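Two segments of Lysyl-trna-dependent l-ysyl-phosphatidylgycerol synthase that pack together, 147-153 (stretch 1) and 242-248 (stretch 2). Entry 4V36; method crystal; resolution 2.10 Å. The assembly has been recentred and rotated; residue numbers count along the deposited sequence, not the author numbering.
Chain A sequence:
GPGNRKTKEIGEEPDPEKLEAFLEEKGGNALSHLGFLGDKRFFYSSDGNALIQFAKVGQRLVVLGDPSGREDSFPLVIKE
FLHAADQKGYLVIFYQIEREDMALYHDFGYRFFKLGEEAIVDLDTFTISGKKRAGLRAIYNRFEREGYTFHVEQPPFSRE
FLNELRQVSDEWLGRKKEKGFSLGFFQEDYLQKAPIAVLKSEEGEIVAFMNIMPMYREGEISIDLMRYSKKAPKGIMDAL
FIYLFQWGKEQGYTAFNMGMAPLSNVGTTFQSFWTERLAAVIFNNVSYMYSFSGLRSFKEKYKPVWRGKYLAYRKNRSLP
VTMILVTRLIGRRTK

Stretch 1, residues 147-153: GYTFHVE
Stretch 2 (242-248) IYLFQWG

Stretch 1 opens with two non-strand residues after a helix, then runs as a β-strand from Thr-149 to Glu-153; stretch 2 is helical throughout and belongs to a longer helix. Their axes approach to 9.6 Å, with an angle of 56° between their N-to-C directions (signed crossing angle -56°). The register is set by Phe-150 CA to Tyr-243 CA at 6.7 Å and Val-152 CA to Trp-247 CA at 8.7 Å, so two residues of strand match four of helix, about one turn. Backbone hydrogen bonds along that turn include Trp-247 N to Tyr-243 O at 3.0 Å and Gly-248 N to Leu-244 O at 2.8 Å. No hydrogen bond links the stretches; 320 Å² of surface, both sides summed, is buried by apolar and aromatic contact.

Gly-147, the first residue to leave a preceding helix, has phi/psi 84/33, a positive phi that favours glycine, and makes no contact with stretch 2. Tyr-148 (-84/140, chi1 m) directs CA-to-CB toward the helix, but the end of its side chain leads away. Its nearest approach is through the backbone, Tyr-148 O to Tyr-243 OH at 3.8 Å; that hydroxyl is hydrogen-bonded elsewhere in the structure.

Thr-149 (-123/143, chi1 p) points away, in keeping with strand alternation, and its OG1 donates to His-151 NE2 at 3.1 Å.

Phe-150 (-109/127, chi1 t, chi2 78°) points toward the helix and has 103 Å² covered, the largest share of any residue here. Tyr-243 (chi1 m, chi2 -62°) places CB over one face of the Phe-150 ring, 3.8 Å from the centroid of that ring and 20° off the normal; the closest atoms are Phe-150 CG and Tyr-243 CB at 3.6 Å. Reciprocally, Phe-150 CB lies 4.2 Å from the Tyr-243 ring centroid, off-centre at 30°. The planes are within 7° of parallel, but with centroids 5.7 Å apart the rings barely overlap. The flat phenyl also reaches Leu-244 (chi1 m, chi2 t) and Trp-247: Phe-150 CZ lies 3.6 Å from Leu-244 CD2, and Phe-150 CE2 lies 3.9 Å from Trp-247 CB.

His-151 (-136/142, chi1 m) points away again. Val-152 (-111/118, chi1 t) returns toward the helix, where a compact methyl fits against the indole of Trp-247 (chi1 t, chi2 87°): Val-152 CG2 sits 3.6 Å from the five-membered-ring centroid, 15° off its normal, and 3.5 Å from Trp-247 NE1. This is a face contact. Glu-153 (-100/149) ends the stretch beyond reach of the helix.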

# COMPACT_ATOMS: atom_id res chain seq x y z
N GLY A 147 -24.70 -12.30 -13.63
CA GLY A 147 -24.23 -11.68 -14.85
C GLY A 147 -23.27 -10.51 -14.68
O GLY A 147 -23.28 -9.58 -15.49
N TYR A 148 -22.44 -10.55 -13.65
CA TYR A 148 -21.43 -9.53 -13.46
C TYR A 148 -20.18 -9.86 -14.28
O TYR A 148 -19.78 -11.02 -14.36
CB TYR A 148 -21.07 -9.38 -11.97
CG TYR A 148 -22.15 -8.69 -11.17
CD1 TYR A 148 -23.20 -9.41 -10.61
CD2 TYR A 148 -22.12 -7.31 -10.97
CE1 TYR A 148 -24.19 -8.78 -9.88
CE2 TYR A 148 -23.10 -6.68 -10.24
CZ TYR A 148 -24.13 -7.41 -9.70
OH TYR A 148 -25.12 -6.78 -8.97
N THR A 149 -19.59 -8.83 -14.88
CA THR A 149 -18.41 -9.03 -15.72
C THR A 149 -17.23 -8.20 -15.23
O THR A 149 -17.39 -7.08 -14.76
CB THR A 149 -18.71 -8.66 -17.19
OG1 THR A 149 -19.28 -7.35 -17.25
CG2 THR A 149 -19.69 -9.66 -17.79
N PHE A 150 -16.03 -8.78 -15.34
CA PHE A 150 -14.81 -8.16 -14.85
C PHE A 150 -13.93 -7.70 -16.02
O PHE A 150 -13.63 -8.48 -16.91
CB PHE A 150 -14.05 -9.13 -13.95
CG PHE A 150 -12.80 -8.57 -13.36
CD1 PHE A 150 -12.85 -7.72 -12.27
CD2 PHE A 150 -11.56 -8.91 -13.89
CE1 PHE A 150 -11.69 -7.21 -11.72
CE2 PHE A 150 -10.40 -8.40 -13.34
CZ PHE A 150 -10.46 -7.55 -12.26
N HIS A 151 -13.53 -6.43 -16.00
CA HIS A 151 -12.75 -5.86 -17.09
C HIS A 151 -11.59 -5.01 -16.58
O HIS A 151 -11.72 -4.29 -15.59
CB HIS A 151 -13.64 -5.02 -18.01
CG HIS A 151 -14.82 -5.75 -18.55
ND1 HIS A 151 -14.74 -6.57 -19.66
CD2 HIS A 151 -16.11 -5.79 -18.14
CE1 HIS A 151 -15.94 -7.08 -19.91
NE2 HIS A 151 -16.78 -6.62 -19.01
N VAL A 152 -10.45 -5.10 -17.26
CA VAL A 152 -9.30 -4.27 -16.94
C VAL A 152 -9.06 -3.24 -18.03
O VAL A 152 -8.80 -3.59 -19.19
CB VAL A 152 -8.03 -5.12 -16.74
CG1 VAL A 152 -6.81 -4.22 -16.59
CG2 VAL A 152 -8.18 -6.03 -15.52
N GLU A 153 -9.14 -1.97 -17.67
CA GLU A 153 -8.99 -0.88 -18.64
C GLU A 153 -7.59 -0.28 -18.59
O GLU A 153 -6.95 -0.24 -17.54
CB GLU A 153 -10.04 0.20 -18.40
CG GLU A 153 -11.47 -0.33 -18.32
CD GLU A 153 -11.95 -0.91 -19.63
OE1 GLU A 153 -11.47 -0.48 -20.69
OE2 GLU A 153 -12.83 -1.80 -19.59
N ILE A 242 -11.20 -12.67 -6.24
CA ILE A 242 -11.29 -13.88 -7.03
C ILE A 242 -11.12 -13.56 -8.52
O ILE A 242 -10.35 -14.22 -9.22
CB ILE A 242 -12.64 -14.60 -6.82
CG1 ILE A 242 -12.72 -15.16 -5.39
CG2 ILE A 242 -12.81 -15.73 -7.82
CD1 ILE A 242 -14.08 -15.75 -5.05
N TYR A 243 -11.82 -12.53 -8.98
CA TYR A 243 -11.68 -12.07 -10.36
C TYR A 243 -10.27 -11.56 -10.63
O TYR A 243 -9.71 -11.78 -11.70
CB TYR A 243 -12.70 -10.98 -10.68
CG TYR A 243 -14.11 -11.49 -10.89
CD1 TYR A 243 -14.40 -12.37 -11.93
CD2 TYR A 243 -15.15 -11.08 -10.08
CE1 TYR A 243 -15.68 -12.83 -12.14
CE2 TYR A 243 -16.44 -11.54 -10.27
CZ TYR A 243 -16.70 -12.41 -11.31
OH TYR A 243 -17.98 -12.87 -11.51
N LEU A 244 -9.70 -10.86 -9.65
CA LEU A 244 -8.34 -10.33 -9.76
C LEU A 244 -7.31 -11.45 -9.88
O LEU A 244 -6.41 -11.39 -10.71
CB LEU A 244 -8.00 -9.44 -8.57
CG LEU A 244 -8.45 -7.98 -8.64
CD1 LEU A 244 -8.13 -7.26 -7.34
CD2 LEU A 244 -7.78 -7.29 -9.81
N PHE A 245 -7.45 -12.47 -9.04
CA PHE A 245 -6.52 -13.59 -9.03
C PHE A 245 -6.63 -14.40 -10.33
O PHE A 245 -5.63 -14.93 -10.82
CB PHE A 245 -6.76 -14.50 -7.83
CG PHE A 245 -6.47 -13.85 -6.50
CD1 PHE A 245 -5.80 -12.64 -6.44
CD2 PHE A 245 -6.88 -14.45 -5.32
CE1 PHE A 245 -5.54 -12.04 -5.22
CE2 PHE A 245 -6.62 -13.86 -4.10
CZ PHE A 245 -5.94 -12.65 -4.05
N GLN A 246 -7.84 -14.47 -10.87
CA GLN A 246 -8.06 -15.15 -12.15
C GLN A 246 -7.36 -14.41 -13.28
O GLN A 246 -6.70 -15.01 -14.12
CB GLN A 246 -9.55 -15.27 -12.44
CG GLN A 246 -9.86 -15.85 -13.81
CD GLN A 246 -11.35 -15.89 -14.11
OE1 GLN A 246 -12.16 -15.40 -13.33
NE2 GLN A 246 -11.71 -16.47 -15.25
N TRP A 247 -7.51 -13.09 -13.28
CA TRP A 247 -6.90 -12.24 -14.30
C TRP A 247 -5.38 -12.24 -14.18
O TRP A 247 -4.67 -12.31 -15.18
CB TRP A 247 -7.44 -10.81 -14.20
CG TRP A 247 -6.82 -9.86 -15.17
CD1 TRP A 247 -7.23 -9.62 -16.45
CD2 TRP A 247 -5.69 -9.02 -14.95
NE1 TRP A 247 -6.42 -8.68 -17.04
CE2 TRP A 247 -5.46 -8.30 -16.13
CE3 TRP A 247 -4.84 -8.80 -13.85
CZ2 TRP A 247 -4.42 -7.37 -16.26
CZ3 TRP A 247 -3.81 -7.89 -13.98
CH2 TRP A 247 -3.61 -7.19 -15.18
N GLY A 248 -4.89 -12.17 -12.94
CA GLY A 248 -3.46 -12.16 -12.69
C GLY A 248 -2.78 -13.45 -13.12
O GLY A 248 -1.69 -13.42 -13.69